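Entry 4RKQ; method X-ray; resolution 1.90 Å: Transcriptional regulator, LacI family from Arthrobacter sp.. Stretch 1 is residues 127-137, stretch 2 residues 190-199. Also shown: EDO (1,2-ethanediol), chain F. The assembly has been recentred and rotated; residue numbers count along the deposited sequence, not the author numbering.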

# COMPACT_ATOMS: atom_id res chain seq x y z
N LYS A 127 12.30 -26.39 -16.61
CA LYS A 127 13.54 -27.10 -16.37
C LYS A 127 14.57 -26.31 -15.61
O LYS A 127 15.76 -26.35 -15.95
N ARG A 128 14.15 -25.60 -14.57
CA ARG A 128 15.15 -24.93 -13.74
C ARG A 128 15.83 -25.99 -12.94
O ARG A 128 15.17 -26.87 -12.42
N GLN A 129 17.16 -25.90 -12.84
CA GLN A 129 17.96 -26.96 -12.24
C GLN A 129 18.42 -26.57 -10.87
O GLN A 129 18.80 -27.44 -10.11
N HIS A 130 18.43 -25.28 -10.53
CA HIS A 130 19.04 -24.87 -9.26
C HIS A 130 18.10 -23.89 -8.56
O HIS A 130 18.18 -22.68 -8.74
N ILE A 131 17.19 -24.43 -7.78
CA ILE A 131 16.07 -23.64 -7.24
C ILE A 131 16.38 -23.09 -5.86
O ILE A 131 17.09 -23.73 -5.08
N ALA A 132 15.87 -21.91 -5.51
CA ALA A 132 16.04 -21.39 -4.15
C ALA A 132 14.71 -20.89 -3.65
O ALA A 132 13.89 -20.45 -4.45
N TYR A 133 14.45 -21.07 -2.36
CA TYR A 133 13.21 -20.57 -1.73
C TYR A 133 13.68 -19.54 -0.74
O TYR A 133 14.56 -19.81 0.05
N LEU A 134 13.10 -18.36 -0.80
CA LEU A 134 13.45 -17.30 0.11
C LEU A 134 12.32 -17.18 1.12
O LEU A 134 11.22 -16.82 0.79
N GLU A 135 12.66 -17.41 2.38
CA GLU A 135 11.70 -17.54 3.47
C GLU A 135 11.69 -16.22 4.24
O GLU A 135 12.72 -15.59 4.38
N ALA A 136 10.56 -15.85 4.81
CA ALA A 136 10.52 -14.69 5.71
C ALA A 136 10.86 -15.20 7.14
O ALA A 136 10.21 -16.13 7.63
N GLY A 137 11.87 -14.62 7.77
CA GLY A 137 12.21 -15.01 9.14
C GLY A 137 13.64 -14.68 9.49
O GLY A 137 14.26 -13.80 8.89
N PRO A 190 25.94 -18.68 -8.17
CA PRO A 190 25.64 -18.05 -9.46
C PRO A 190 24.82 -18.89 -10.43
O PRO A 190 24.20 -18.36 -11.37
N GLU A 191 24.81 -20.20 -10.21
CA GLU A 191 24.04 -21.15 -11.01
C GLU A 191 22.51 -21.04 -10.80
O GLU A 191 21.72 -21.56 -11.62
N THR A 192 22.09 -20.33 -9.75
CA THR A 192 20.66 -20.27 -9.38
C THR A 192 19.84 -19.86 -10.55
O THR A 192 20.05 -18.79 -11.14
N ASP A 193 18.87 -20.67 -10.95
CA ASP A 193 18.05 -20.27 -12.06
C ASP A 193 16.55 -20.25 -11.77
O ASP A 193 15.75 -20.03 -12.66
N GLY A 194 16.15 -20.47 -10.53
CA GLY A 194 14.73 -20.24 -10.20
C GLY A 194 14.57 -19.93 -8.75
O GLY A 194 15.14 -20.62 -7.93
N ILE A 195 13.80 -18.88 -8.43
CA ILE A 195 13.63 -18.43 -7.06
C ILE A 195 12.16 -18.25 -6.73
O ILE A 195 11.46 -17.51 -7.42
N LEU A 196 11.72 -18.94 -5.66
CA LEU A 196 10.36 -18.81 -5.11
C LEU A 196 10.47 -17.93 -3.87
O LEU A 196 11.30 -18.20 -3.01
N ALA A 197 9.66 -16.87 -3.78
CA ALA A 197 9.73 -15.99 -2.64
C ALA A 197 8.49 -16.14 -1.80
O ALA A 197 7.40 -16.36 -2.30
N PHE A 198 8.70 -15.99 -0.50
CA PHE A 198 7.64 -16.02 0.50
C PHE A 198 6.44 -15.17 0.10
O PHE A 198 5.31 -15.58 0.26
N ASN A 199 6.69 -13.95 -0.39
CA ASN A 199 5.65 -13.16 -0.93
C ASN A 199 6.17 -12.19 -1.97
O ASN A 199 7.40 -12.09 -2.20

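What holds the start of stretch 1 against stretch 2? Asp 193 does most of this work: with chi1 in p, its carboxylate reaches the loop before the strand and accepts two backbone hydrogen bonds, Gln 129 N to OD2 at 2.9 Å and His 130 N to OD1 at 2.7 Å. Arg 128 (m, m, t) points toward stretch 2, its CD 3.1 Å from Asp 193 O. A water links the two side chains, donating to Asp 193 OD2 at 3.0 Å and accepting a weak bond from Arg 128 NH1, also at 3.0 Å. Gln 129 (m, m) instead turns its end away, and its NE2 bonds Lys 127 O at 2.8 Å.

Where does the His 130 side chain go? His 130 points toward stretch 2 from its CB, in the m rotamer, and its ring packs against Glu 191 (p, m), whose CG lies over one face, 3.6 Å from His 130 CG, in a CH-pi contact.

How do side chains pack along the parallel strands? They alternate between faces. Ile 131 (m, t) shares one with Tyr 133 and Leu 196; Gly 194 adds no side chain there, and an ideal CB would sit tightly, 3.3 Å from Arg 128 CG. On the other, Ala 132 CB lies 4.3 Å from Ile 195 CG1 (Ile 195 is m, t). Tyr 133 (t) sets CD1 3.8 Å from CB of Leu 196 (m, t). Leu 134 (t, p) and Ala 197 lie on the same face as Ala 132.

What surrounds Phe 198 at the far end? Its ring, with chi1 in t, meets Tyr 133 OH at its edge, 3.6 Å from Phe 198 CD1. Glu 135 (t, p) starts away but returns, placing OE1 3.5 Å from Phe 198 CD1 and accepting a weak bond from Tyr 133 OH at 3.3 Å. Ala 136 CB covers one ring face, 3.6 Å from Phe 198 CD2. Beyond, Asn 199 ND2 donates to 1,2-ethanediol O1 at 3.0 Å.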

# COMPACT_ATOMS: atom_id res chain seq x y z
CB LYS A 127 14.14 -27.57 -17.74
CG LYS A 127 14.01 -29.06 -18.01
CD LYS A 127 12.76 -29.39 -18.78
CE LYS A 127 12.70 -30.89 -19.00
NZ LYS A 127 11.66 -31.24 -20.00
CB ARG A 128 14.54 -23.87 -12.81
CG ARG A 128 13.64 -22.89 -13.52
CD ARG A 128 14.38 -22.10 -14.59
NE ARG A 128 13.46 -21.22 -15.31
CZ ARG A 128 13.85 -20.23 -16.11
NH1 ARG A 128 15.14 -19.94 -16.26
NH2 ARG A 128 12.92 -19.48 -16.70
CB GLN A 129 19.21 -27.26 -13.10
CG GLN A 129 18.92 -27.53 -14.56
CD GLN A 129 18.17 -28.84 -14.79
OE1 GLN A 129 18.58 -29.89 -14.29
NE2 GLN A 129 17.08 -28.77 -15.52
CB HIS A 130 20.40 -24.25 -9.46
CG HIS A 130 21.40 -25.18 -10.06
ND1 HIS A 130 22.10 -26.09 -9.30
CD2 HIS A 130 21.81 -25.35 -11.34
CE1 HIS A 130 22.92 -26.77 -10.09
NE2 HIS A 130 22.76 -26.34 -11.33
CB ILE A 131 14.80 -24.51 -7.20
CG1 ILE A 131 14.41 -24.81 -8.64
CG2 ILE A 131 13.65 -23.78 -6.49
CD1 ILE A 131 13.25 -25.76 -8.82
CB ALA A 132 17.07 -20.29 -4.11
CB TYR A 133 12.41 -21.65 -0.99
CG TYR A 133 11.23 -21.06 -0.25
CD1 TYR A 133 10.16 -20.50 -0.93
CD2 TYR A 133 11.21 -21.02 1.14
CE1 TYR A 133 9.09 -19.92 -0.25
CE2 TYR A 133 10.14 -20.46 1.83
CZ TYR A 133 9.09 -19.92 1.14
OH TYR A 133 8.06 -19.37 1.87
CB LEU A 134 13.66 -16.01 -0.68
CG LEU A 134 13.69 -14.75 0.19
CD1 LEU A 134 14.83 -14.79 1.19
CD2 LEU A 134 13.77 -13.56 -0.72
CB GLU A 135 12.23 -18.67 4.38
CG GLU A 135 11.53 -18.89 5.70
CD GLU A 135 10.16 -19.48 5.49
OE1 GLU A 135 9.34 -18.79 4.87
OE2 GLU A 135 9.91 -20.62 5.95
CB ALA A 136 9.15 -14.09 5.69
CB PRO A 190 27.02 -17.75 -10.05
CG PRO A 190 27.98 -18.57 -9.26
CD PRO A 190 27.38 -18.79 -7.91
CB GLU A 191 24.56 -22.58 -10.74
CG GLU A 191 24.30 -23.20 -9.34
CD GLU A 191 25.29 -22.79 -8.24
OE1 GLU A 191 25.99 -21.77 -8.38
OE2 GLU A 191 25.37 -23.48 -7.21
CB THR A 192 20.48 -19.29 -8.20
OG1 THR A 192 21.31 -19.70 -7.13
CG2 THR A 192 19.03 -19.25 -7.68
CB ASP A 193 18.36 -21.15 -13.28
CG ASP A 193 18.08 -22.60 -13.03
OD1 ASP A 193 17.90 -22.94 -11.85
OD2 ASP A 193 18.04 -23.41 -14.01
CB ILE A 195 14.38 -17.12 -6.80
CG1 ILE A 195 15.90 -17.33 -6.99
CG2 ILE A 195 14.09 -16.61 -5.39
CD1 ILE A 195 16.73 -16.09 -6.81
CB LEU A 196 9.76 -20.16 -4.70
CG LEU A 196 9.56 -21.19 -5.82
CD1 LEU A 196 9.12 -22.51 -5.21
CD2 LEU A 196 8.55 -20.73 -6.85
CB ALA A 197 9.91 -14.56 -3.09
CB PHE A 198 8.25 -15.53 1.84
CG PHE A 198 7.25 -15.42 2.93
CD1 PHE A 198 6.89 -16.53 3.67
CD2 PHE A 198 6.62 -14.20 3.19
CE1 PHE A 198 5.93 -16.43 4.67
CE2 PHE A 198 5.66 -14.10 4.20
CZ PHE A 198 5.31 -15.21 4.94
CB ASN A 199 4.89 -12.39 0.20
CG ASN A 199 5.78 -11.45 0.99
OD1 ASN A 199 6.89 -11.11 0.58
ND2 ASN A 199 5.27 -11.00 2.13
C1 EDO F . 1.70 -11.50 3.57
O1 EDO F . 2.25 -10.84 2.41
C2 EDO F . 0.49 -12.33 3.20
O2 EDO F . 0.98 -13.38 2.36
O HOH W 1 17.11 -22.21 -16.57